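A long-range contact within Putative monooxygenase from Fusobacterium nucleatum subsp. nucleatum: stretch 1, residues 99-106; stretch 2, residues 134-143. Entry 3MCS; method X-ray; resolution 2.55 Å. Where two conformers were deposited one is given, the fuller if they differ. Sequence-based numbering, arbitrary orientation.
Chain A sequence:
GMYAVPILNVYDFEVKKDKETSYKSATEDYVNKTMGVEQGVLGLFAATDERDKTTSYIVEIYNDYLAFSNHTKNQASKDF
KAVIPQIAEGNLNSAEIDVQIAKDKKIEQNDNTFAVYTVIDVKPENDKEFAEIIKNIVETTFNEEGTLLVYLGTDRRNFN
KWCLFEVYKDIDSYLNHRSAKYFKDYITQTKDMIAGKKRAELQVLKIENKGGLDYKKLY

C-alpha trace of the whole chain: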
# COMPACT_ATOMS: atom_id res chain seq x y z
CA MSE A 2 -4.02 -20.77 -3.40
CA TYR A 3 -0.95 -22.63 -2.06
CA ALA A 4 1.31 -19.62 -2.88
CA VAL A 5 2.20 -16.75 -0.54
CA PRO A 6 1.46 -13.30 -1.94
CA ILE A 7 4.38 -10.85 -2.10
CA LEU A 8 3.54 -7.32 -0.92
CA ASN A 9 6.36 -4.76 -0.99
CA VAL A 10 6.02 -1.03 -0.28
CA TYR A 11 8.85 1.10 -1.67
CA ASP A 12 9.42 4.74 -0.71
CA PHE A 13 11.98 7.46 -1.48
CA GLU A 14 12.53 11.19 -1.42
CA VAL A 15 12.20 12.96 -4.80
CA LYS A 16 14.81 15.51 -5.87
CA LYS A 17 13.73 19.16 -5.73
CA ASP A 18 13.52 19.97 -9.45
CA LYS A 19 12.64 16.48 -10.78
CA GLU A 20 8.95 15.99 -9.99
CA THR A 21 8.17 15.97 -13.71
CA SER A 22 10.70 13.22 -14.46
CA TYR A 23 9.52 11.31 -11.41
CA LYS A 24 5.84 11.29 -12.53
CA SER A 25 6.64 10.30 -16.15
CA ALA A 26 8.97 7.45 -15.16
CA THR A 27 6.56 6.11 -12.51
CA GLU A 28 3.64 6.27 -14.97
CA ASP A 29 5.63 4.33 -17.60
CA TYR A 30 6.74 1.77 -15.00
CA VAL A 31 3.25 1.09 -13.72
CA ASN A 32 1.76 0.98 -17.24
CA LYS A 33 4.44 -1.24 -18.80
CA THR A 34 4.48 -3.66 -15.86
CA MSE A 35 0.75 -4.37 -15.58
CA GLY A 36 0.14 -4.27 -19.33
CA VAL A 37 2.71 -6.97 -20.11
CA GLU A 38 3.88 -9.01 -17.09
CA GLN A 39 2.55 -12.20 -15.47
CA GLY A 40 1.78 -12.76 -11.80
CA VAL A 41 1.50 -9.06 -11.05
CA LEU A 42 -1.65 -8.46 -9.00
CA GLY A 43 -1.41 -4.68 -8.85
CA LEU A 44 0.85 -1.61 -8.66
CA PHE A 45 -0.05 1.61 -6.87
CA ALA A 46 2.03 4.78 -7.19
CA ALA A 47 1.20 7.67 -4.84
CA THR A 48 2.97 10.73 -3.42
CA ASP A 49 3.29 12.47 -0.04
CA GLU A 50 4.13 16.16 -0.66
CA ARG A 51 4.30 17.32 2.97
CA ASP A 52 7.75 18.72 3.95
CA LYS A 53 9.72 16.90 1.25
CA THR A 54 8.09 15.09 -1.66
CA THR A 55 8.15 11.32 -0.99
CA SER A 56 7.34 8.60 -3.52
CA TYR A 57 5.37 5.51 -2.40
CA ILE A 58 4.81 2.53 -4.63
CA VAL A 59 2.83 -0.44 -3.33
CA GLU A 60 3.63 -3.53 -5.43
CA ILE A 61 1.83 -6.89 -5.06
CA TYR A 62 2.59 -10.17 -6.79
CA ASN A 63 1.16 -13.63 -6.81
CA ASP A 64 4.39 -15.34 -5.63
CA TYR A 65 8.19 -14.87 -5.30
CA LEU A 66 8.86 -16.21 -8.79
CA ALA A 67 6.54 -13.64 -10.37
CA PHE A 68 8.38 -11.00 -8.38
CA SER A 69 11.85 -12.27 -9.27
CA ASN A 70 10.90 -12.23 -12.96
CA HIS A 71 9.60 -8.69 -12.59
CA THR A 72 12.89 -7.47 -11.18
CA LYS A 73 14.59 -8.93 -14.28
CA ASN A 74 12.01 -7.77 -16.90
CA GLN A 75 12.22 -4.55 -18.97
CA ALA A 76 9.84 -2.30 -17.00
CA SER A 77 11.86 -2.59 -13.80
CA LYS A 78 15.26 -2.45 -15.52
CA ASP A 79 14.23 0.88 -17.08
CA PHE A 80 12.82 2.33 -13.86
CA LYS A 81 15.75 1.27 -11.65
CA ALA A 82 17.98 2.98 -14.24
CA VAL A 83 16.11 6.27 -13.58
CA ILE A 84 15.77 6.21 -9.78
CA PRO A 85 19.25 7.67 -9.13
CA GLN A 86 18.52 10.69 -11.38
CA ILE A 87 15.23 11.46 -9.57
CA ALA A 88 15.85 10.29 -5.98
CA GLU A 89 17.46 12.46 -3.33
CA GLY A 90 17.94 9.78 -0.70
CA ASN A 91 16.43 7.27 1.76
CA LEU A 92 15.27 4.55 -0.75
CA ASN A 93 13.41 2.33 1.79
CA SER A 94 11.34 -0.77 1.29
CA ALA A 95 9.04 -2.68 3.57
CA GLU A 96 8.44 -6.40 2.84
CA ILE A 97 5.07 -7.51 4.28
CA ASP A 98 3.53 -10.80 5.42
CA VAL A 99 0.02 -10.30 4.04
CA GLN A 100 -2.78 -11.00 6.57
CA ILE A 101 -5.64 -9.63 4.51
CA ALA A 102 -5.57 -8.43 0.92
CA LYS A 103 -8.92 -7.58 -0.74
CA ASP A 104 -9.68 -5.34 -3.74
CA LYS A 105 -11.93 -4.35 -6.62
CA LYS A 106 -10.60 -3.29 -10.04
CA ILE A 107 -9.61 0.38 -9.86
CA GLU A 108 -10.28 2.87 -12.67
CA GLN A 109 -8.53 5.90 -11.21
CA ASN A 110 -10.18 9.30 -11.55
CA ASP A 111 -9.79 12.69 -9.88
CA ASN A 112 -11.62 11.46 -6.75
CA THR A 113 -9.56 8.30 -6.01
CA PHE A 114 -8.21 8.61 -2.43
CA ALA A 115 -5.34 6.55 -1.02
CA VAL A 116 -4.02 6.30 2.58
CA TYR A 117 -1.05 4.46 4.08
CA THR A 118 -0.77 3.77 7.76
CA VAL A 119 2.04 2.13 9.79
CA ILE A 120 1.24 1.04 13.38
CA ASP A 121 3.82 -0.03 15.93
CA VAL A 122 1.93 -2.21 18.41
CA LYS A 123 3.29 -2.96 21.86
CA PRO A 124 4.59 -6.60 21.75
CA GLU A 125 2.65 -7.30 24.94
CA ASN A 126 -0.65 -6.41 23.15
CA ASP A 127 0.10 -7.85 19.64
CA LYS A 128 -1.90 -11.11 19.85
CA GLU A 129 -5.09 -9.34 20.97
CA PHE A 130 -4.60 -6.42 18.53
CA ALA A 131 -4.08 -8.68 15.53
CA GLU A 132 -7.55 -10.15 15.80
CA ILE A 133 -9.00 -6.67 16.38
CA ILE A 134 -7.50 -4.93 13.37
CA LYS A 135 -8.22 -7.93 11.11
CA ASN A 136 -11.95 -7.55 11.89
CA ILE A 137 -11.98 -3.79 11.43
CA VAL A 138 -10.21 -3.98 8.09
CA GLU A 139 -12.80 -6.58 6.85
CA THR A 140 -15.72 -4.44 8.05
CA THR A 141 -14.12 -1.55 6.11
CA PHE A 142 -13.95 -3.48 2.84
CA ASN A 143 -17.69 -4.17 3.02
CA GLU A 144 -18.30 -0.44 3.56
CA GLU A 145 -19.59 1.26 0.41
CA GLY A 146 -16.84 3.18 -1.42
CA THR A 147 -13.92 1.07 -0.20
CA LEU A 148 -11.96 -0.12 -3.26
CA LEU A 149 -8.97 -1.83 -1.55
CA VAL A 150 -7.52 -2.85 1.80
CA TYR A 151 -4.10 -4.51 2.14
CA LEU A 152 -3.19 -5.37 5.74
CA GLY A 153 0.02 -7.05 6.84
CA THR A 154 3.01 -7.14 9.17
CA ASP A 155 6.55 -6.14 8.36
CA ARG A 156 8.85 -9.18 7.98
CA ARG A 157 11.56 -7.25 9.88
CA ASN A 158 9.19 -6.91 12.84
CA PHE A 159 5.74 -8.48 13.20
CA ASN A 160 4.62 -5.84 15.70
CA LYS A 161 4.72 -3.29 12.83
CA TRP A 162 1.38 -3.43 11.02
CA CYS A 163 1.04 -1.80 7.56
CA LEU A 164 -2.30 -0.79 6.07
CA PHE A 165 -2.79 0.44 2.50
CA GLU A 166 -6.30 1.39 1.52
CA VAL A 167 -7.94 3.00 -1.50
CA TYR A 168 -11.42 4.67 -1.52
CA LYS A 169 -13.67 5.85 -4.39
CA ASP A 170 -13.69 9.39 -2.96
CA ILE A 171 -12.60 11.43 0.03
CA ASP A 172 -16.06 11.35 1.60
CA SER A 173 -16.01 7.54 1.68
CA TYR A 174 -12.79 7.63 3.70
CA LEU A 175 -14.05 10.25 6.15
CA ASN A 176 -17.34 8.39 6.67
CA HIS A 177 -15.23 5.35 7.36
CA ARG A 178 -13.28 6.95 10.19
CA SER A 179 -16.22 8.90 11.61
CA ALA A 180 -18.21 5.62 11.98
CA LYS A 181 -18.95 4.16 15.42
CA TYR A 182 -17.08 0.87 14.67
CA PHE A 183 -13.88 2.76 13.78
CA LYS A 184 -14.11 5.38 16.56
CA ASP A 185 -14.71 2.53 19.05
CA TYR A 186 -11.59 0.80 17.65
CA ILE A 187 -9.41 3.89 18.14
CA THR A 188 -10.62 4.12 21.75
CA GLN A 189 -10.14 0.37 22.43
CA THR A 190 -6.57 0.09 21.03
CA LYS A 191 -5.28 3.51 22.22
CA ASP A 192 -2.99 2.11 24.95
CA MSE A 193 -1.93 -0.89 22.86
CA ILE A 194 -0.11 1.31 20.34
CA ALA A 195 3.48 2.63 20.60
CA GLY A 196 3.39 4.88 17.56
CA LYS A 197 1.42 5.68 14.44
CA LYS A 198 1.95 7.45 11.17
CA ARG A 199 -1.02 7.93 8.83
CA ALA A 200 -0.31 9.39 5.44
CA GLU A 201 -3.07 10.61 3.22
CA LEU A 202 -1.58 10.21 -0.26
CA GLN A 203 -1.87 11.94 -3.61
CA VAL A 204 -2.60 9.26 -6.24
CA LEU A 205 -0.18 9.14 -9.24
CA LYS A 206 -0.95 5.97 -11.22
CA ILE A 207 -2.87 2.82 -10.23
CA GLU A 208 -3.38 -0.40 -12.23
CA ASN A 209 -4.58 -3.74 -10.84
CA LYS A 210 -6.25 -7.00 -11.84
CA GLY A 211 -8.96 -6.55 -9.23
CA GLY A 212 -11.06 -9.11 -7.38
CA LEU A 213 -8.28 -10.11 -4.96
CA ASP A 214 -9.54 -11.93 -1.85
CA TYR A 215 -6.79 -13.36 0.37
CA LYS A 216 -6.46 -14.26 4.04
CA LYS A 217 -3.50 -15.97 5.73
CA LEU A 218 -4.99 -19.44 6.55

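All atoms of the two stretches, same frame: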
# COMPACT_ATOMS: atom_id res chain seq x y z
N VAL A 99 1.41 -10.71 4.24
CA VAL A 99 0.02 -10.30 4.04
C VAL A 99 -0.93 -11.07 4.95
O VAL A 99 -0.88 -12.30 4.99
CB VAL A 99 -0.41 -10.52 2.59
CG1 VAL A 99 -1.85 -10.03 2.40
CG2 VAL A 99 0.52 -9.79 1.68
N GLN A 100 -1.77 -10.35 5.69
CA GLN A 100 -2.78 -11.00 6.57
C GLN A 100 -4.10 -10.99 5.85
O GLN A 100 -4.80 -12.02 5.82
CB GLN A 100 -2.90 -10.28 7.90
CG GLN A 100 -1.68 -10.45 8.77
CD GLN A 100 -1.55 -11.84 9.40
OE1 GLN A 100 -2.53 -12.58 9.54
NE2 GLN A 100 -0.33 -12.19 9.79
N ILE A 101 -4.46 -9.82 5.33
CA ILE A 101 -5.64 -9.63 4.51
C ILE A 101 -5.30 -8.74 3.32
O ILE A 101 -4.66 -7.70 3.46
CB ILE A 101 -6.76 -8.96 5.26
CG1 ILE A 101 -7.11 -9.74 6.52
CG2 ILE A 101 -7.97 -8.88 4.34
CD1 ILE A 101 -8.27 -9.16 7.27
N ALA A 102 -5.71 -9.19 2.14
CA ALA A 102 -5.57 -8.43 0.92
C ALA A 102 -6.85 -8.63 0.11
O ALA A 102 -7.14 -9.74 -0.35
CB ALA A 102 -4.34 -8.86 0.13
N LYS A 103 -7.64 -7.56 -0.03
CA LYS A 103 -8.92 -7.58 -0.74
C LYS A 103 -9.08 -6.33 -1.60
O LYS A 103 -8.81 -5.23 -1.14
CB LYS A 103 -10.08 -7.65 0.26
CG LYS A 103 -10.14 -8.96 1.07
CD LYS A 103 -11.14 -8.90 2.25
CE LYS A 103 -12.61 -8.99 1.83
NZ LYS A 103 -13.13 -10.36 1.58
N ASP A 104 -9.48 -6.51 -2.86
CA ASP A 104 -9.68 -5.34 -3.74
C ASP A 104 -10.72 -5.54 -4.85
O ASP A 104 -11.24 -6.64 -5.08
CB ASP A 104 -8.34 -4.86 -4.33
CG ASP A 104 -7.72 -5.83 -5.32
OD1 ASP A 104 -8.41 -6.68 -5.91
OD2 ASP A 104 -6.51 -5.71 -5.56
N LYS A 105 -11.06 -4.41 -5.47
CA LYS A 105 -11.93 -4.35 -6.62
C LYS A 105 -11.02 -3.74 -7.69
O LYS A 105 -9.96 -3.23 -7.36
CB LYS A 105 -13.15 -3.46 -6.36
CG LYS A 105 -14.04 -3.89 -5.19
CD LYS A 105 -15.22 -2.95 -4.97
N LYS A 106 -11.41 -3.82 -8.95
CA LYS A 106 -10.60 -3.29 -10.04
C LYS A 106 -10.72 -1.78 -9.97
O LYS A 106 -11.82 -1.25 -9.90
CB LYS A 106 -11.10 -3.86 -11.38
CG LYS A 106 -10.05 -4.05 -12.51
CD LYS A 106 -9.93 -2.89 -13.47
CE LYS A 106 -9.10 -3.27 -14.72
NZ LYS A 106 -7.69 -3.62 -14.41
N ILE A 134 -7.67 -5.65 14.61
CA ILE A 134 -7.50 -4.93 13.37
C ILE A 134 -7.99 -5.76 12.19
O ILE A 134 -8.58 -5.20 11.27
CB ILE A 134 -6.04 -4.44 13.15
CG1 ILE A 134 -6.00 -3.45 11.98
CG2 ILE A 134 -5.06 -5.63 12.92
CD1 ILE A 134 -4.68 -2.75 11.82
N LYS A 135 -7.76 -7.07 12.21
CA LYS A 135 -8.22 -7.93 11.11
C LYS A 135 -9.71 -7.72 10.87
O LYS A 135 -10.11 -7.53 9.73
CB LYS A 135 -7.93 -9.41 11.37
CG LYS A 135 -6.47 -9.88 11.14
CD LYS A 135 -6.31 -11.31 11.69
CE LYS A 135 -4.91 -11.86 11.58
NZ LYS A 135 -4.84 -13.18 12.25
N ASN A 136 -10.49 -7.73 11.95
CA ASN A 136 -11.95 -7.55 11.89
C ASN A 136 -12.33 -6.19 11.34
O ASN A 136 -13.18 -6.09 10.45
CB ASN A 136 -12.58 -7.71 13.28
CG ASN A 136 -12.47 -9.12 13.84
OD1 ASN A 136 -12.73 -10.10 13.15
ND2 ASN A 136 -12.12 -9.21 15.12
N ILE A 137 -11.71 -5.15 11.88
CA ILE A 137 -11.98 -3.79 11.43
C ILE A 137 -11.68 -3.60 9.95
O ILE A 137 -12.46 -2.97 9.25
CB ILE A 137 -11.17 -2.75 12.22
CG1 ILE A 137 -11.74 -2.61 13.64
CG2 ILE A 137 -11.20 -1.40 11.52
CD1 ILE A 137 -13.21 -2.12 13.72
N VAL A 138 -10.57 -4.14 9.48
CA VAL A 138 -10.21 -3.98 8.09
C VAL A 138 -11.23 -4.70 7.20
O VAL A 138 -11.55 -4.18 6.13
CB VAL A 138 -8.80 -4.46 7.80
CG1 VAL A 138 -8.48 -4.32 6.32
CG2 VAL A 138 -7.81 -3.68 8.61
N GLU A 139 -11.74 -5.87 7.62
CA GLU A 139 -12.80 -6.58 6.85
C GLU A 139 -14.13 -5.83 6.83
O GLU A 139 -14.80 -5.79 5.80
CB GLU A 139 -13.04 -8.01 7.35
CG GLU A 139 -11.96 -8.95 6.91
CD GLU A 139 -12.16 -10.37 7.37
OE1 GLU A 139 -13.14 -10.63 8.12
OE2 GLU A 139 -11.33 -11.24 6.99
N THR A 140 -14.52 -5.26 7.97
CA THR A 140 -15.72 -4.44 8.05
C THR A 140 -15.58 -3.28 7.06
O THR A 140 -16.52 -2.98 6.31
CB THR A 140 -15.95 -3.88 9.48
OG1 THR A 140 -15.85 -4.93 10.45
CG2 THR A 140 -17.34 -3.22 9.58
N THR A 141 -14.39 -2.67 7.03
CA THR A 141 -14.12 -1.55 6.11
C THR A 141 -14.33 -1.93 4.65
O THR A 141 -14.96 -1.19 3.91
CB THR A 141 -12.69 -0.99 6.29
OG1 THR A 141 -12.58 -0.37 7.58
CG2 THR A 141 -12.38 0.05 5.25
N PHE A 142 -13.84 -3.09 4.24
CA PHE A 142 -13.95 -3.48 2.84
C PHE A 142 -15.40 -3.60 2.40
O PHE A 142 -15.70 -3.29 1.25
CB PHE A 142 -13.22 -4.78 2.53
CG PHE A 142 -13.12 -5.07 1.05
CD1 PHE A 142 -12.28 -4.31 0.25
CD2 PHE A 142 -13.86 -6.08 0.46
CE1 PHE A 142 -12.17 -4.57 -1.10
CE2 PHE A 142 -13.75 -6.34 -0.90
CZ PHE A 142 -12.89 -5.58 -1.68
N ASN A 143 -16.26 -4.05 3.31
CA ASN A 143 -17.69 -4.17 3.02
C ASN A 143 -18.41 -2.82 3.06
O ASN A 143 -19.57 -2.71 2.65
CB ASN A 143 -18.37 -5.17 3.99
CG ASN A 143 -17.85 -6.61 3.84
OD1 ASN A 143 -16.91 -6.91 3.09
ND2 ASN A 143 -18.46 -7.50 4.58

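How do the two backbones lie against each other? Residues 101-104 form a strand and residues 134-143 belong to a helix that begins earlier in the chain. Their N-to-C directions differ by only 4°, so strand and helix run parallel, with axes 9.8 Å apart at closest approach, a spacing that leaves room for one layer of side chains between them. Two CA pairs mark the register: the CA atoms of I101 and K135 lie 7.3 Å apart, and further along those of K103 and F142 lie 7.4 Å apart. Within the helix, backbone bonds such as E139 N to K135 O (3.1 Å) and F142 N to V138 O (3.2 Å) hold the contact residues in place.

What happens where stretch 1 enters the contact? V99 is out of reach, and the chain turns a corner at Q100, whose CA-to-CB bond points toward the helix. Q100 OE1 comes within 3.2 Å of K135 CE. This is a polar oxygen against the methylene beside an ammonium group, a carbon made slightly positive by its neighbour, and it is not a hydrogen bond; K135 NZ is instead hydrogen-bonded to a residue just outside the stretches. The CA-to-CB bond of K135 points sideways, but its long, extended side chain brings its end nearer to stretch 1.

How does the strand choose which residues face the helix? Alternation decides it: I101 and K103 point toward the helix, while A102 points away and makes no contact. I101, in the m, t rotamer, sends CD1 to within 3.5 Å of K135 O and 3.7 Å of E139 CG. K135 and E139 are one helical turn apart, so the methyl packs against both successive turns. The contact with E139 uses the aliphatic part of an acidic side chain, whose OE2 is hydrogen-bonded elsewhere in the structure.

Why is F142 so heavily engaged by K103? The CA-to-CB bond of F142 points toward the strand, chi1 is t, and the residue has 97 Å² covered by stretch 1, the largest area of any residue here. K103 CB sits 3.8 Å from the centroid of the F142 ring and just 3° off the ring normal, an almost ideal CH-pi contact in which a CH group meets the electron-rich face. The lysine chain starts over the ring at CB, arches away, and returns near the rim, where K103 CE lies 3.5 Å from F142 CD2, while its NZ finds a hydrogen bond elsewhere. The backbone joins in too, with K103 O 3.4 Å from F142 CE1.

How does the contact end, and what holds it together? D104 points away, yet its CA still lies 3.7 Å from F142 CE1; its carboxylate is satisfied elsewhere. K105 CG reaches F142 CZ at 4.1 Å, and K106 makes no contact. No hydrogen bond joins the modelled atoms of the two stretches, so the 429 Å² of buried surface rests on packing and the CH-pi contact.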